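Local coordinates for uncharacterized protein (Ruminococcus gnavus, PDB 4QAN) that is of unknown function but has a cystatin-like fold, belongs as a divergent member to the NTF2-like superfamily, and probably binds a metal ion, at residues 48-58 with 162-173; 72-80 with 265-273. All coordinates share one frame; numbering follows the deposited sequence.

Contact 1. Residues 48-58 with 162-173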
loop_
_atom_site.group_PDB
_atom_site.type_symbol
_atom_site.label_atom_id
_atom_site.label_comp_id
_atom_site.label_asym_id
_atom_site.label_seq_id
_atom_site.Cartn_x
_atom_site.Cartn_y
_atom_site.Cartn_z
ATOM N N ARG A 48 -3.682 -4.412 12.908
ATOM C CA ARG A 48 -4.178 -3.405 13.837
ATOM C C ARG A 48 -3.074 -2.819 14.730
ATOM O O ARG A 48 -3.197 -1.684 15.202
ATOM C CB ARG A 48 -5.284 -4.009 14.700
ATOM C CG ARG A 48 -6.502 -4.435 13.887
ATOM C CD ARG A 48 -7.228 -5.601 14.535
ATOM N NE ARG A 48 -8.471 -5.930 13.829
ATOM C CZ ARG A 48 -9.689 -5.525 14.184
ATOM N NH1 ARG A 48 -9.885 -4.746 15.248
ATOM N NH2 ARG A 48 -10.730 -5.912 13.460
ATOM N N GLY A 49 -2.010 -3.592 14.954
ATOM C CA GLY A 49 -0.864 -3.138 15.720
ATOM C C GLY A 49 0.179 -2.352 14.951
ATOM O O GLY A 49 1.137 -1.855 15.551
ATOM N N CYS A 50 0.020 -2.267 13.628
ATOM C CA CYS A 50 0.921 -1.502 12.780
ATOM C C CYS A 50 0.460 -0.053 12.657
ATOM O O CYS A 50 -0.719 0.245 12.808
ATOM C CB CYS A 50 0.997 -2.133 11.379
ATOM S SG CYS A 50 1.532 -3.869 11.350
ATOM N N ALA A 51 1.389 0.842 12.338
ATOM C CA ALA A 51 1.081 2.271 12.230
ATOM C C ALA A 51 0.631 2.642 10.805
ATOM O O ALA A 51 1.245 3.488 10.159
ATOM C CB ALA A 51 2.297 3.095 12.636
ATOM N N ILE A 52 -0.456 2.029 10.337
ATOM C CA ILE A 52 -0.927 2.246 8.978
ATOM C C ILE A 52 -1.482 3.673 8.774
ATOM O O ILE A 52 -0.996 4.400 7.898
ATOM C CB ILE A 52 -1.941 1.166 8.523
ATOM C CG1 ILE A 52 -1.256 -0.208 8.489
ATOM C CG2 ILE A 52 -2.459 1.486 7.128
ATOM C CD1 ILE A 52 -2.191 -1.398 8.404
ATOM N N ASP A 53 -2.492 4.056 9.551
ATOM C CA ASP A 53 -3.112 5.378 9.392
ATOM C C ASP A 53 -2.198 6.507 9.882
ATOM O O ASP A 53 -2.170 7.586 9.307
ATOM C CB ASP A 53 -4.454 5.460 10.126
ATOM C CG ASP A 53 -5.511 4.549 9.538
ATOM O OD1 ASP A 53 -5.482 4.270 8.324
ATOM O OD2 ASP A 53 -6.390 4.113 10.308
ATOM N N GLU A 54 -1.453 6.252 10.945
ATOM C CA GLU A 54 -0.645 7.288 11.570
ATOM C C GLU A 54 0.523 7.645 10.646
ATOM O O GLU A 54 0.725 8.810 10.332
ATOM C CB GLU A 54 -0.157 6.858 12.962
ATOM C CG GLU A 54 -1.261 6.448 13.937
ATOM C CD GLU A 54 -1.651 4.976 13.845
ATOM O OE1 GLU A 54 -1.304 4.317 12.837
ATOM O OE2 GLU A 54 -2.299 4.477 14.797
ATOM N N THR A 55 1.257 6.644 10.177
ATOM C CA THR A 55 2.329 6.882 9.207
ATOM C C THR A 55 1.766 7.526 7.940
ATOM O O THR A 55 2.298 8.523 7.455
ATOM C CB THR A 55 3.068 5.583 8.846
ATOM O OG1 THR A 55 3.639 5.008 10.029
ATOM C CG2 THR A 55 4.172 5.833 7.822
ATOM N N ALA A 56 0.682 6.970 7.408
ATOM C CA ALA A 56 0.118 7.478 6.150
ATOM C C ALA A 56 -0.246 8.979 6.218
ATOM O O ALA A 56 -0.008 9.716 5.270
ATOM C CB ALA A 56 -1.093 6.655 5.734
ATOM N N LEU A 57 -0.789 9.424 7.342
ATOM C CA LEU A 57 -1.175 10.831 7.515
ATOM C C LEU A 57 -0.043 11.778 7.972
ATOM O O LEU A 57 -0.152 12.991 7.770
ATOM C CB LEU A 57 -2.347 10.930 8.490
ATOM C CG LEU A 57 -3.625 10.210 8.032
ATOM C CD1 LEU A 57 -4.594 10.036 9.201
ATOM C CD2 LEU A 57 -4.280 10.956 6.883
ATOM N N GLN A 58 1.044 11.230 8.527
ATOM C CA GLN A 58 2.089 12.030 9.192
ATOM C C GLN A 58 3.478 12.006 8.542
ATOM O O GLN A 58 4.262 12.939 8.733
ATOM C CB GLN A 58 2.249 11.567 10.645
ATOM C CG GLN A 58 0.973 11.584 11.462
ATOM C CD GLN A 58 0.499 12.986 11.717
ATOM O OE1 GLN A 58 1.104 13.716 12.504
ATOM N NE2 GLN A 58 -0.580 13.383 11.048
ATOM N N VAL A 162 6.775 3.184 17.050
ATOM C CA VAL A 162 6.587 4.622 16.873
ATOM C C VAL A 162 5.464 5.134 17.768
ATOM O O VAL A 162 4.510 4.413 18.035
ATOM C CB VAL A 162 6.370 4.978 15.379
ATOM C CG1 VAL A 162 5.053 4.429 14.845
ATOM C CG2 VAL A 162 6.460 6.480 15.170
ATOM N N GLN A 163 5.620 6.360 18.273
ATOM C CA GLN A 163 4.581 7.006 19.066
ATOM C C GLN A 163 4.007 8.229 18.349
ATOM O O GLN A 163 4.757 9.094 17.853
ATOM C CB GLN A 163 5.116 7.434 20.437
ATOM C CG GLN A 163 4.012 7.758 21.435
ATOM C CD GLN A 163 4.524 8.485 22.671
ATOM O OE1 GLN A 163 5.256 9.469 22.566
ATOM N NE2 GLN A 163 4.134 8.007 23.849
ATOM N N TYR A 164 2.677 8.278 18.287
ATOM C CA TYR A 164 1.951 9.463 17.854
ATOM C C TYR A 164 0.878 9.752 18.884
ATOM O O TYR A 164 0.141 8.852 19.276
ATOM C CB TYR A 164 1.269 9.247 16.512
ATOM C CG TYR A 164 2.172 8.968 15.339
ATOM C CD1 TYR A 164 2.667 10.001 14.545
ATOM C CD2 TYR A 164 2.497 7.666 14.995
ATOM C CE1 TYR A 164 3.473 9.735 13.444
ATOM C CE2 TYR A 164 3.304 7.392 13.907
ATOM C CZ TYR A 164 3.787 8.424 13.129
ATOM O OH TYR A 164 4.586 8.118 12.042
ATOM N N GLU A 165 0.791 11.011 19.304
ATOM C CA GLU A 165 -0.201 11.461 20.283
ATOM C C GLU A 165 -0.302 10.522 21.483
ATOM O O GLU A 165 -1.397 10.172 21.933
ATOM C CB GLU A 165 -1.565 11.646 19.611
ATOM C CG GLU A 165 -1.495 12.494 18.350
ATOM C CD GLU A 165 -2.721 13.363 18.139
ATOM O OE1 GLU A 165 -2.857 14.388 18.848
ATOM O OE2 GLU A 165 -3.536 13.034 17.246
ATOM N N LYS A 166 0.858 10.129 21.996
ATOM C CA LYS A 166 0.962 9.346 23.231
ATOM C C LYS A 166 0.510 7.889 23.071
ATOM O O LYS A 166 0.270 7.209 24.060
ATOM C CB LYS A 166 0.193 10.033 24.372
ATOM C CG LYS A 166 0.163 11.561 24.287
ATOM C CD LYS A 166 -0.051 12.229 25.635
ATOM C CE LYS A 166 1.250 12.817 26.157
ATOM N NZ LYS A 166 1.081 13.435 27.499
ATOM N N ASN A 167 0.405 7.409 21.830
ATOM C CA ASN A 167 -0.018 6.027 21.568
ATOM C C ASN A 167 0.978 5.317 20.678
ATOM O O ASN A 167 1.335 5.833 19.621
ATOM C CB ASN A 167 -1.371 6.007 20.871
ATOM C CG ASN A 167 -2.486 6.509 21.753
ATOM O OD1 ASN A 167 -2.455 6.350 22.976
ATOM N ND2 ASN A 167 -3.488 7.115 21.135
ATOM N N TRP A 168 1.401 4.128 21.088
ATOM C CA TRP A 168 2.438 3.397 20.360
ATOM C C TRP A 168 1.883 2.438 19.316
ATOM O O TRP A 168 0.808 1.863 19.481
ATOM C CB TRP A 168 3.327 2.628 21.331
ATOM C CG TRP A 168 4.176 3.536 22.158
ATOM C CD1 TRP A 168 3.863 4.091 23.364
ATOM C CD2 TRP A 168 5.482 4.005 21.824
ATOM N NE1 TRP A 168 4.898 4.874 23.806
ATOM C CE2 TRP A 168 5.906 4.839 22.876
ATOM C CE3 TRP A 168 6.341 3.790 20.735
ATOM C CZ2 TRP A 168 7.148 5.459 22.877
ATOM C CZ3 TRP A 168 7.574 4.407 20.737
ATOM C CH2 TRP A 168 7.967 5.235 21.802
ATOM N N LYS A 169 2.634 2.293 18.228
ATOM C CA LYS A 169 2.401 1.237 17.264
ATOM C C LYS A 169 3.715 0.791 16.639
ATOM O O LYS A 169 4.732 1.473 16.736
ATOM C CB LYS A 169 1.408 1.693 16.192
ATOM C CG LYS A 169 -0.029 1.756 16.698
ATOM C CD LYS A 169 -1.015 1.432 15.603
ATOM C CE LYS A 169 -2.438 1.565 16.096
ATOM N NZ LYS A 169 -3.352 1.562 14.930
ATOM N N ILE A 170 3.696 -0.375 16.010
ATOM C CA ILE A 170 4.876 -0.861 15.322
ATOM C C ILE A 170 4.928 -0.245 13.935
ATOM O O ILE A 170 4.029 -0.467 13.146
ATOM C CB ILE A 170 4.840 -2.384 15.160
ATOM C CG1 ILE A 170 4.765 -3.063 16.531
ATOM C CG2 ILE A 170 6.045 -2.860 14.357
ATOM C CD1 ILE A 170 5.819 -2.618 17.519
ATOM N N HIS A 171 5.976 0.528 13.651
ATOM C CA HIS A 171 6.208 1.054 12.302
ATOM C C HIS A 171 6.799 -0.007 11.388
ATOM O O HIS A 171 6.508 -0.039 10.181
ATOM C CB HIS A 171 7.168 2.247 12.329
ATOM C CG HIS A 171 7.530 2.736 10.966
ATOM N ND1 HIS A 171 6.608 3.318 10.122
ATOM C CD2 HIS A 171 8.690 2.680 10.276
ATOM C CE1 HIS A 171 7.191 3.622 8.978
ATOM N NE2 HIS A 171 8.456 3.245 9.045
ATOM N N SER A 172 7.672 -0.843 11.940
ATOM C CA SER A 172 8.280 -1.913 11.164
ATOM C C SER A 172 8.617 -3.104 12.027
ATOM O O SER A 172 9.017 -2.945 13.179
ATOM C CB SER A 172 9.534 -1.413 10.456
ATOM O OG SER A 172 10.020 -2.371 9.533
ATOM N N LEU A 173 8.433 -4.293 11.461
ATOM C CA LEU A 173 8.760 -5.564 12.122
ATOM C C LEU A 173 10.212 -5.953 11.860
ATOM O O LEU A 173 10.662 -7.019 12.277
ATOM C CB LEU A 173 7.841 -6.683 11.611
ATOM C CG LEU A 173 6.475 -6.790 12.285
ATOM C CD1 LEU A 173 5.511 -5.703 11.813
ATOM C CD2 LEU A 173 5.905 -8.174 12.022
HETATM O O HOH W 1 -3.030 2.437 11.883
#
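The Y164 ring lies against helix 52-58, with E54 CB over one of its faces in a CH-pi contact, 3.9 Å from the ring centroid. Q58, one turn on, meets the same ring obliquely, its CB 3.6 Å from Y164 CE1, while the Y164 hydroxyl bonds to the backbone of L136. The E54 chain bends at chi2 (87°), which turns its carboxylate back from the ring toward K169. There OE2 forms a salt bridge with K169 NZ (3.1 Å), its hydrogen bond weak, and a water accepts a hydrogen bond from D53 N and donates one to E54 OE1. Before the helix the backbones meet in a single beta bridge of C50 with I170: I170 N to G49 O is nearly straight (166°), whereas A51 N reaches I170 O from above the carbonyl plane. A51, the N-cap residue, has its CB 3.8 Å from V162 CG1, and its O accepts from both T55 N and T55 OG1. H171 ND1 adds a weak bond to T55 OG1 at the ring edge. Helix 52-58 thus runs across the hairpin of strands 153-164 and 167-172, with helix 87-108 beside C50 and T55 and helix 27-39 against C50 and I170.

Contact 2. Residues 72-80 with 265-273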
loop_
_atom_site.group_PDB
_atom_site.type_symbol
_atom_site.label_atom_id
_atom_site.label_comp_id
_atom_site.label_asym_id
_atom_site.label_seq_id
_atom_site.Cartn_x
_atom_site.Cartn_y
_atom_site.Cartn_z
ATOM N N GLN A 72 13.320 4.566 -5.853
ATOM C CA GLN A 72 12.692 5.417 -6.855
ATOM C C GLN A 72 11.266 5.666 -6.398
ATOM O O GLN A 72 10.708 4.889 -5.626
ATOM C CB GLN A 72 12.796 4.873 -8.281
ATOM C CG GLN A 72 12.094 3.563 -8.564
ATOM C CD GLN A 72 12.273 3.134 -10.012
ATOM O OE1 GLN A 72 13.104 3.688 -10.738
ATOM N NE2 GLN A 72 11.493 2.144 -10.441
ATOM N N LEU A 73 10.718 6.787 -6.845
ATOM C CA LEU A 73 9.465 7.330 -6.324
ATOM C C LEU A 73 8.281 6.368 -6.436
ATOM O O LEU A 73 7.537 6.215 -5.477
ATOM C CB LEU A 73 9.160 8.666 -7.024
ATOM C CG LEU A 73 7.978 9.462 -6.487
ATOM C CD1 LEU A 73 8.251 9.898 -5.058
ATOM C CD2 LEU A 73 7.714 10.664 -7.365
ATOM N N ILE A 74 8.113 5.694 -7.578
ATOM C CA ILE A 74 7.009 4.730 -7.726
ATOM C C ILE A 74 7.101 3.530 -6.794
ATOM O O ILE A 74 6.128 2.794 -6.683
ATOM C CB ILE A 74 6.818 4.158 -9.153
ATOM C CG1 ILE A 74 8.149 3.690 -9.740
ATOM C CG2 ILE A 74 6.110 5.148 -10.065
ATOM C CD1 ILE A 74 7.971 2.563 -10.734
ATOM N N ASP A 75 8.245 3.323 -6.133
ATOM C CA ASP A 75 8.374 2.248 -5.141
ATOM C C ASP A 75 8.003 2.680 -3.722
ATOM O O ASP A 75 7.978 1.856 -2.813
ATOM C CB ASP A 75 9.785 1.647 -5.166
ATOM C CG ASP A 75 10.108 0.955 -6.496
ATOM O OD1 ASP A 75 9.175 0.503 -7.193
ATOM O OD2 ASP A 75 11.296 0.862 -6.848
ATOM N N LEU A 76 7.707 3.962 -3.525
ATOM C CA LEU A 76 7.218 4.445 -2.235
ATOM C C LEU A 76 5.708 4.742 -2.291
ATOM O O LEU A 76 5.223 5.221 -3.319
ATOM C CB LEU A 76 7.978 5.709 -1.817
ATOM C CG LEU A 76 9.423 5.490 -1.336
ATOM C CD1 LEU A 76 10.127 6.814 -1.071
ATOM C CD2 LEU A 76 9.480 4.611 -0.093
ATOM N N PRO A 77 4.970 4.484 -1.182
ATOM C CA PRO A 77 3.529 4.795 -1.135
ATOM C C PRO A 77 3.213 6.267 -1.406
ATOM O O PRO A 77 4.055 7.136 -1.180
ATOM C CB PRO A 77 3.114 4.430 0.308
ATOM C CG PRO A 77 4.152 3.477 0.791
ATOM C CD PRO A 77 5.432 3.820 0.057
ATOM N N ALA A 78 2.004 6.532 -1.885
ATOM C CA ALA A 78 1.596 7.881 -2.299
ATOM C C ALA A 78 1.684 8.855 -1.138
ATOM O O ALA A 78 1.550 8.426 0.013
ATOM C CB ALA A 78 0.174 7.850 -2.856
ATOM N N PRO A 79 1.898 10.164 -1.431
ATOM C CA PRO A 79 2.098 11.210 -0.431
ATOM C C PRO A 79 0.804 11.734 0.246
ATOM O O PRO A 79 0.441 12.915 0.131
ATOM C CB PRO A 79 2.804 12.310 -1.234
ATOM C CG PRO A 79 2.241 12.165 -2.597
ATOM C CD PRO A 79 2.128 10.683 -2.795
ATOM N N THR A 80 0.149 10.840 0.976
ATOM C CA THR A 80 -1.118 11.134 1.622
ATOM C C THR A 80 -0.967 12.192 2.712
ATOM O O THR A 80 -1.885 12.966 2.946
ATOM C CB THR A 80 -1.752 9.854 2.200
ATOM O OG1 THR A 80 -2.297 9.086 1.126
ATOM C CG2 THR A 80 -2.857 10.158 3.195
ATOM N N LYS A 265 -0.666 0.351 -6.378
ATOM C CA LYS A 265 0.602 0.730 -6.941
ATOM C C LYS A 265 0.504 1.054 -8.422
ATOM O O LYS A 265 1.115 2.039 -8.858
ATOM C CB LYS A 265 1.641 -0.361 -6.729
ATOM C CG LYS A 265 3.031 0.144 -7.036
ATOM C CD LYS A 265 4.105 -0.871 -6.751
ATOM C CE LYS A 265 5.452 -0.242 -7.070
ATOM N NZ LYS A 265 6.536 -1.221 -6.911
ATOM N N GLU A 266 -0.225 0.227 -9.185
ATOM C CA GLU A 266 -0.419 0.445 -10.643
ATOM C C GLU A 266 -1.199 1.725 -10.906
ATOM O O GLU A 266 -0.931 2.449 -11.878
ATOM C CB GLU A 266 -1.252 -0.670 -11.314
ATOM C CG GLU A 266 -0.639 -2.052 -11.493
ATOM C CD GLU A 266 -1.654 -3.082 -12.070
ATOM O OE1 GLU A 266 -2.230 -2.913 -13.206
ATOM O OE2 GLU A 266 -1.873 -4.103 -11.372
ATOM N N LEU A 267 -2.202 1.965 -10.071
ATOM C CA LEU A 267 -3.034 3.154 -10.172
ATOM C C LEU A 267 -2.184 4.397 -9.891
ATOM O O LEU A 267 -2.088 5.303 -10.738
ATOM C CB LEU A 267 -4.230 3.040 -9.218
ATOM C CG LEU A 267 -5.172 4.235 -9.012
ATOM C CD1 LEU A 267 -5.471 4.957 -10.310
ATOM C CD2 LEU A 267 -6.475 3.801 -8.346
ATOM N N LYS A 268 -1.529 4.409 -8.735
ATOM C CA LYS A 268 -0.536 5.439 -8.401
ATOM C C LYS A 268 0.419 5.719 -9.548
ATOM O O LYS A 268 0.718 6.871 -9.886
ATOM C CB LYS A 268 0.289 5.006 -7.193
ATOM C CG LYS A 268 1.319 6.043 -6.756
ATOM C CD LYS A 268 2.276 5.525 -5.705
ATOM C CE LYS A 268 3.189 4.452 -6.258
ATOM N NZ LYS A 268 3.918 3.777 -5.150
ATOM N N THR A 269 0.882 4.644 -10.159
ATOM C CA THR A 269 1.846 4.740 -11.203
ATOM C C THR A 269 1.244 5.475 -12.403
ATOM O O THR A 269 1.905 6.306 -13.029
ATOM C CB THR A 269 2.373 3.338 -11.541
ATOM O OG1 THR A 269 3.056 2.824 -10.388
ATOM C CG2 THR A 269 3.320 3.377 -12.727
HETATM N N MSE A 270 -0.020 5.184 -12.687
HETATM C CA MSE A 270 -0.750 5.828 -13.769
HETATM C C MSE A 270 -0.898 7.307 -13.472
HETATM O O MSE A 270 -0.602 8.139 -14.318
HETATM C CB MSE A 270 -2.100 5.137 -13.978
HETATM C CG MSE A 270 -2.847 5.854 -15.101
HETATM SE SE MSE A 270 -4.608 5.101 -15.504
HETATM C CE MSE A 270 -5.620 5.997 -14.069
ATOM N N LEU A 271 -1.340 7.653 -12.270
ATOM C CA LEU A 271 -1.470 9.057 -11.900
ATOM C C LEU A 271 -0.124 9.787 -11.999
ATOM O O LEU A 271 -0.072 10.938 -12.464
ATOM C CB LEU A 271 -2.042 9.205 -10.486
ATOM C CG LEU A 271 -3.370 8.502 -10.207
ATOM C CD1 LEU A 271 -3.735 8.665 -8.751
ATOM C CD2 LEU A 271 -4.489 9.011 -11.105
ATOM N N TYR A 272 0.964 9.128 -11.580
ATOM C CA TYR A 272 2.291 9.745 -11.646
ATOM C C TYR A 272 2.649 9.990 -13.109
ATOM O O TYR A 272 3.326 10.972 -13.437
ATOM C CB TYR A 272 3.348 8.867 -10.963
ATOM C CG TYR A 272 3.355 8.896 -9.429
ATOM C CD1 TYR A 272 2.321 9.492 -8.688
ATOM C CD2 TYR A 272 4.402 8.323 -8.730
ATOM C CE1 TYR A 272 2.358 9.500 -7.306
ATOM C CE2 TYR A 272 4.432 8.310 -7.348
ATOM C CZ TYR A 272 3.417 8.900 -6.645
ATOM O OH TYR A 272 3.480 8.891 -5.279
ATOM N N GLY A 273 2.170 9.122 -13.994
ATOM C CA GLY A 273 2.377 9.311 -15.438
ATOM C C GLY A 273 1.776 10.615 -15.952
ATOM O O GLY A 273 2.409 11.337 -16.736
HETATM O O HOH W 2 5.522 7.780 -4.075
#
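K268 sends its ammonium group from helix 254-275 into the loop 72-80, where a 3-10 turn at 73-75 and the residues after it present their carbonyls to the charge. NZ donates to L76 O at 2.7 Å and to I74 O at 2.9 Å, standing above both carbonyl planes, and E93 of helix 87-108 supplies a salt bridge. The K268 chain bends at chi3 (68°), which swings NZ to these carbonyls, and its CG lies against one face of the Y272 ring. This lysine, largely buried, is therefore held by two backbone oxygens and a carboxylate, which would be expected to favour its charged form.

The close-packed part continues round Y272. L73 CG approaches CE2 of the ring and I74 CG2 approaches CD2, each at 3.8 Å and oblique to the ring, while P79 CD sits near the ring plane, 3.3 Å from Y272 OH. I74 CG2 also rests against T269 OG1, whose own bond runs back to K265 O within the helix.

The looser side lies at K265 and D75, both partly exposed. K265 is extended beyond CG and reaches past I74 O to a salt bridge, NZ to D75 OD1 at 3.2 Å, met on the anti side of the carboxylate and 27° out of its plane. A water in the plane of the Y272 ring lies 2.6 Å from Y272 OH and probably donates to L76 O, the same oxygen that K268 NZ grips.

From the N terminus, the chain passes first through 48-58 and then 72-80, a short way apart, before either finds its partner. Contact 1 closes when the hairpin of strands 153-164 and 167-172 returns to 48-58, 104 residues on, after helix 87-108 and the earlier strands of the antiparallel sheet. Contact 2 closes later still, 185 residues after 72-80, on helix 254-275. The two loops cross rather than nest. Contact 1 ties an early helix to the first sheet; contact 2 ties the loop after helix 61-67 to a helix that precedes the second sheet. Their centres are about 21 Å apart, yet A56 and L57 pack on T80, and helix 87-108 borders both.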